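Local coordinates for cell wall surface anchor family protein (Streptococcus agalactiae serogroup V, PDB 3TVY) that forms the adhesive tip of the streptococcal pilus and probably attaches the bacterium to host surfaces through a metal-binding von Willebrand factor A-type domain, at residues A34-E39 / D356-I361; H170-V175 / I320-I325. All blocks are in the same frame, centred on the assembly; numbering follows the deposited sequence.

Overall arrangement
Contact 1 and contact 2 lie side by side in the von Willebrand factor A-type part of this N3-domain fragment, their centres about 11 Å apart. Contact 2 pairs neighbouring strands of the parallel five-stranded sheet, 165-172 and 319-325; contact 1 joins helix 33-49 to the loop between strand 352-355 and helix 361-370, on one face of that sheet. Along the chain the order is 34-39, 170-175, 320-325, 356-361, so the outer pair brackets the inner one. They meet, among other places, through I361 and I325, whose CD1 atoms are 3.7 Å apart. Both build the sheet-and-helix framework beside the magnesium site of D173, S20 and S22, consistent with metal-dependent adhesion.

Contact 1 (A34-E39 / D356-I361); sequences ALKAGE and DDTNKI
K36 lays the start of its side chain against T358, and the two side chains cross at about a right angle. Its CB stands 3.5 Å from the backbone O of T358, while its CG comes equally near the T358 hydroxyl, OG1. With chi1 at -65°, K36 CG lies anti to its own carbonyl carbon; a bend at chi2 then lets CD and CE run out alongside the N359 side chain, and a further bend, at chi4, turns NZ toward the end of that side chain. The T358 hydroxyl meets only carbon from K36, and its hydrogen bond goes to the backbone O of S31, just before helix 33-49.

This is the layout of a Rossmann-like von Willebrand factor A domain, in which helices cover a central parallel sheet and the turns at the C-terminal ends of the strands surround the metal site. Here the turn after strand 352-355 leads into helix 361-370, which runs on the same face of the sheet as helix 33-49. An Asx turn shapes it: D357 OD1 accepts from the backbone N of N359 at 2.8 Å, the donor coming from well above the carboxylate plane.

Deeper in, the contact becomes apolar. I361 reaches the helix with the end of its longer branch: CG1 is anti to the carbonyl carbon, chi2 is extended at 171°, and CD1 lies 3.9 Å from A37 N and 4.3 Å from A37 CB. V355 and I325 also touch I361, while M23 packs against A37, whose side chain is about 11 Å from the magnesium ion.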
loop_
_atom_site.group_PDB
_atom_site.type_symbol
_atom_site.label_atom_id
_atom_site.label_comp_id
_atom_site.label_asym_id
_atom_site.label_seq_id
_atom_site.Cartn_x
_atom_site.Cartn_y
_atom_site.Cartn_z
ATOM N N ALA A 34 -15.033 -0.074 7.989
ATOM C CA ALA A 34 -14.388 1.073 8.643
ATOM C C ALA A 34 -14.947 1.377 10.041
ATOM O O ALA A 34 -14.175 1.698 10.949
ATOM C CB ALA A 34 -14.450 2.349 7.759
ATOM N N LEU A 35 -16.271 1.335 10.191
ATOM C CA LEU A 35 -16.907 1.531 11.508
ATOM C C LEU A 35 -16.383 0.524 12.525
ATOM O O LEU A 35 -15.851 0.912 13.573
ATOM C CB LEU A 35 -18.444 1.429 11.432
ATOM C CG LEU A 35 -19.263 1.753 12.693
ATOM C CD1 LEU A 35 -18.868 3.112 13.297
ATOM C CD2 LEU A 35 -20.758 1.721 12.425
ATOM N N LYS A 36 -16.524 -0.758 12.175
ATOM C CA LYS A 36 -16.210 -1.880 13.045
ATOM C C LYS A 36 -14.726 -1.994 13.323
ATOM O O LYS A 36 -14.324 -2.239 14.470
ATOM C CB LYS A 36 -16.735 -3.196 12.465
ATOM C CG LYS A 36 -18.293 -3.305 12.352
ATOM C CD LYS A 36 -18.944 -2.846 13.621
ATOM C CE LYS A 36 -20.454 -2.731 13.498
ATOM N NZ LYS A 36 -21.098 -4.034 13.663
ATOM N N ALA A 37 -13.915 -1.840 12.275
ATOM C CA ALA A 37 -12.447 -1.758 12.443
ATOM C C ALA A 37 -12.056 -0.610 13.374
ATOM O O ALA A 37 -11.224 -0.791 14.259
ATOM C CB ALA A 37 -11.762 -1.576 11.084
ATOM N N GLY A 38 -12.675 0.560 13.184
ATOM C CA GLY A 38 -12.371 1.756 13.983
ATOM C C GLY A 38 -12.702 1.624 15.455
ATOM O O GLY A 38 -11.904 1.993 16.331
ATOM N N GLU A 39 -13.897 1.106 15.723
ATOM C CA GLU A 39 -14.303 0.829 17.088
ATOM C C GLU A 39 -13.461 -0.262 17.723
ATOM O O GLU A 39 -13.157 -0.164 18.904
ATOM C CB GLU A 39 -15.797 0.505 17.141
ATOM C CG GLU A 39 -16.629 1.733 16.852
ATOM C CD GLU A 39 -18.092 1.440 16.690
ATOM O OE1 GLU A 39 -18.484 0.275 16.384
ATOM O OE2 GLU A 39 -18.860 2.396 16.854
ATOM N N ASP A 356 -14.379 -13.324 8.688
ATOM C CA ASP A 356 -15.386 -13.188 7.639
ATOM C C ASP A 356 -16.552 -12.332 8.153
ATOM O O ASP A 356 -17.580 -12.199 7.498
ATOM C CB ASP A 356 -15.847 -14.572 7.129
ATOM C CG ASP A 356 -16.481 -15.443 8.234
ATOM O OD1 ASP A 356 -16.871 -16.592 7.934
ATOM O OD2 ASP A 356 -16.597 -14.981 9.405
ATOM N N ASP A 357 -16.368 -11.747 9.336
ATOM C CA ASP A 357 -17.464 -11.095 10.077
ATOM C C ASP A 357 -16.847 -9.898 10.798
ATOM O O ASP A 357 -15.905 -10.056 11.601
ATOM C CB ASP A 357 -18.079 -12.100 11.056
ATOM C CG ASP A 357 -19.196 -11.516 11.918
ATOM O OD1 ASP A 357 -19.398 -10.278 11.964
ATOM O OD2 ASP A 357 -19.856 -12.327 12.617
ATOM N N THR A 358 -17.331 -8.696 10.476
ATOM C CA THR A 358 -16.707 -7.494 11.015
ATOM C C THR A 358 -16.931 -7.400 12.512
ATOM O O THR A 358 -16.330 -6.566 13.175
ATOM C CB THR A 358 -17.209 -6.205 10.358
ATOM O OG1 THR A 358 -18.638 -6.172 10.419
ATOM C CG2 THR A 358 -16.746 -6.098 8.901
ATOM N N ASN A 359 -17.803 -8.256 13.046
ATOM C CA ASN A 359 -18.097 -8.185 14.478
ATOM C C ASN A 359 -17.125 -9.040 15.279
ATOM O O ASN A 359 -17.182 -9.084 16.523
ATOM C CB ASN A 359 -19.595 -8.488 14.787
ATOM C CG ASN A 359 -20.546 -7.414 14.230
ATOM O OD1 ASN A 359 -21.402 -7.699 13.389
ATOM N ND2 ASN A 359 -20.421 -6.194 14.720
ATOM N N LYS A 360 -16.221 -9.713 14.571
ATOM C CA LYS A 360 -15.211 -10.555 15.226
ATOM C C LYS A 360 -13.840 -9.875 15.304
ATOM O O LYS A 360 -12.916 -10.459 15.860
ATOM C CB LYS A 360 -15.094 -11.914 14.509
ATOM C CG LYS A 360 -16.359 -12.830 14.708
ATOM C CD LYS A 360 -16.193 -14.223 14.053
ATOM C CE LYS A 360 -15.529 -15.254 15.013
ATOM N NZ LYS A 360 -15.223 -16.563 14.337
ATOM N N ILE A 361 -13.715 -8.663 14.730
ATOM C CA ILE A 361 -12.414 -7.951 14.626
ATOM C C ILE A 361 -11.815 -7.619 15.980
ATOM O O ILE A 361 -10.649 -7.954 16.256
ATOM C CB ILE A 361 -12.502 -6.640 13.792
ATOM C CG1 ILE A 361 -12.991 -6.917 12.363
ATOM C CG2 ILE A 361 -11.134 -5.915 13.802
ATOM C CD1 ILE A 361 -13.294 -5.616 11.584
#

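Contact 2 (H170-V175 / I320-I325). With MG (magnesium ion), chain C.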
loop_
_atom_site.group_PDB
_atom_site.type_symbol
_atom_site.label_atom_id
_atom_site.label_comp_id
_atom_site.label_asym_id
_atom_site.label_seq_id
_atom_site.Cartn_x
_atom_site.Cartn_y
_atom_site.Cartn_z
ATOM N N HIS A 170 -2.048 -4.819 13.234
ATOM C CA HIS A 170 -2.318 -4.368 11.877
ATOM C C HIS A 170 -3.695 -4.852 11.412
ATOM O O HIS A 170 -3.933 -6.038 11.286
ATOM C CB HIS A 170 -1.158 -4.816 10.952
ATOM C CG HIS A 170 -1.298 -4.412 9.511
ATOM N ND1 HIS A 170 -0.543 -4.996 8.511
ATOM C CD2 HIS A 170 -2.105 -3.505 8.896
ATOM C CE1 HIS A 170 -0.870 -4.460 7.345
ATOM N NE2 HIS A 170 -1.815 -3.558 7.549
ATOM N N VAL A 171 -4.608 -3.907 11.170
ATOM C CA VAL A 171 -5.942 -4.223 10.692
ATOM C C VAL A 171 -6.036 -3.849 9.213
ATOM O O VAL A 171 -5.830 -2.665 8.857
ATOM C CB VAL A 171 -7.013 -3.456 11.469
ATOM C CG1 VAL A 171 -8.384 -3.812 10.928
ATOM C CG2 VAL A 171 -6.955 -3.796 12.927
ATOM N N THR A 172 -6.287 -4.855 8.358
ATOM C CA THR A 172 -6.310 -4.637 6.900
ATOM C C THR A 172 -7.386 -5.473 6.194
ATOM O O THR A 172 -7.814 -6.511 6.694
ATOM C CB THR A 172 -4.906 -4.891 6.256
ATOM O OG1 THR A 172 -4.943 -4.606 4.856
ATOM C CG2 THR A 172 -4.454 -6.364 6.448
ATOM N N ASP A 173 -7.835 -5.013 5.035
ATOM C CA ASP A 173 -8.757 -5.811 4.222
ATOM C C ASP A 173 -8.225 -6.015 2.798
ATOM O O ASP A 173 -9.002 -6.308 1.884
ATOM C CB ASP A 173 -10.171 -5.205 4.200
ATOM C CG ASP A 173 -10.313 -4.037 3.206
ATOM O OD1 ASP A 173 -9.277 -3.494 2.713
ATOM O OD2 ASP A 173 -11.474 -3.670 2.922
ATOM N N GLY A 174 -6.909 -5.858 2.588
ATOM C CA GLY A 174 -6.411 -6.071 1.220
ATOM C C GLY A 174 -4.928 -6.283 1.082
ATOM O O GLY A 174 -4.127 -5.711 1.856
ATOM N N VAL A 175 -4.549 -7.118 0.114
ATOM C CA VAL A 175 -3.150 -7.196 -0.297
ATOM C C VAL A 175 -2.666 -5.840 -0.883
ATOM O O VAL A 175 -3.482 -5.043 -1.354
ATOM C CB VAL A 175 -2.916 -8.331 -1.342
ATOM C CG1 VAL A 175 -3.105 -9.715 -0.689
ATOM C CG2 VAL A 175 -3.796 -8.149 -2.612
ATOM N N ILE A 320 4.125 -8.895 16.096
ATOM C CA ILE A 320 3.331 -8.251 15.044
ATOM C C ILE A 320 2.141 -9.130 14.727
ATOM O O ILE A 320 2.289 -10.288 14.321
ATOM C CB ILE A 320 4.173 -7.968 13.770
ATOM C CG1 ILE A 320 5.436 -7.194 14.122
ATOM C CG2 ILE A 320 3.368 -7.192 12.711
ATOM C CD1 ILE A 320 6.454 -7.193 13.018
ATOM N N PHE A 321 0.949 -8.567 14.928
ATOM C CA PHE A 321 -0.283 -9.320 14.744
ATOM C C PHE A 321 -1.054 -8.689 13.617
ATOM O O PHE A 321 -1.083 -7.471 13.501
ATOM C CB PHE A 321 -1.112 -9.279 16.038
ATOM C CG PHE A 321 -0.385 -9.827 17.254
ATOM C CD1 PHE A 321 -0.191 -11.209 17.408
ATOM C CD2 PHE A 321 0.077 -8.970 18.246
ATOM C CE1 PHE A 321 0.456 -11.749 18.537
ATOM C CE2 PHE A 321 0.735 -9.493 19.402
ATOM C CZ PHE A 321 0.921 -10.881 19.540
ATOM N N THR A 322 -1.689 -9.502 12.789
ATOM C CA THR A 322 -2.428 -8.982 11.639
ATOM C C THR A 322 -3.832 -9.558 11.620
ATOM O O THR A 322 -3.989 -10.767 11.637
ATOM C CB THR A 322 -1.706 -9.383 10.305
ATOM O OG1 THR A 322 -0.350 -8.956 10.370
ATOM C CG2 THR A 322 -2.373 -8.727 9.085
ATOM N N VAL A 323 -4.845 -8.697 11.604
ATOM C CA VAL A 323 -6.225 -9.166 11.485
ATOM C C VAL A 323 -6.734 -8.728 10.100
ATOM O O VAL A 323 -6.862 -7.542 9.825
ATOM C CB VAL A 323 -7.146 -8.668 12.667
ATOM C CG1 VAL A 323 -8.634 -8.991 12.383
ATOM C CG2 VAL A 323 -6.669 -9.282 14.032
ATOM N N GLY A 324 -6.977 -9.703 9.228
ATOM C CA GLY A 324 -7.549 -9.425 7.904
ATOM C C GLY A 324 -9.073 -9.413 7.964
ATOM O O GLY A 324 -9.696 -10.131 8.794
ATOM N N ILE A 325 -9.673 -8.598 7.095
ATOM C CA ILE A 325 -11.124 -8.533 6.991
ATOM C C ILE A 325 -11.625 -9.006 5.613
ATOM O O ILE A 325 -11.591 -8.232 4.634
ATOM C CB ILE A 325 -11.688 -7.125 7.295
ATOM C CG1 ILE A 325 -10.991 -6.489 8.510
ATOM C CG2 ILE A 325 -13.215 -7.231 7.503
ATOM C CD1 ILE A 325 -11.170 -4.960 8.612
HETATM MG MG MG C . -8.933 -2.518 0.962
HETATM O O HOH W 1 1.317 -6.825 9.576
HETATM O O HOH W 2 -11.310 -7.911 1.846
HETATM O O HOH W 3 -9.035 -4.345 0.080
HETATM O O HOH W 4 -6.886 -2.837 1.421
HETATM O O HOH W 5 -8.496 -1.766 -0.980
#
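H170, V171 and T172 pair in parallel with T322, V323 and G324 through four backbone hydrogen bonds. V171 CG1 meets I325 CD1 at 3.8 Å on the face covered by helix 361-370. On the other face, water 1 lies in the plane of the H170 ring and bridges ND1 to T322 OG1, while H170 NE2 bonds to Y61.

Where the strand ends, D173 supplies a metal ligand. Its CB packs 3.9 Å from I325 CB and 3.4 Å from I325 O. A chi1 of 80° places CG between the backbone N and the carbonyl carbon, carrying the carboxylate away from strand 319-325. OD1 then binds magnesium at 2.0 Å, and OD2 forms a salt bridge with R33. S20, S22 and three waters complete the six ligands, and water 3 also donates to D173 O. This is the metal-ion-dependent adhesion site (MIDAS) of the fold, whose DxSxS signature is D18, S20 and S22; D18 OD2 hydrogen-bonds to T172 OG1 and D173 N, positioning D173 from the second shell. One carboxylate oxygen of D173 thus serves the metal and the other an arginine, a division that would fix the group's rotation and probably stabilise its negative charge in a buried setting.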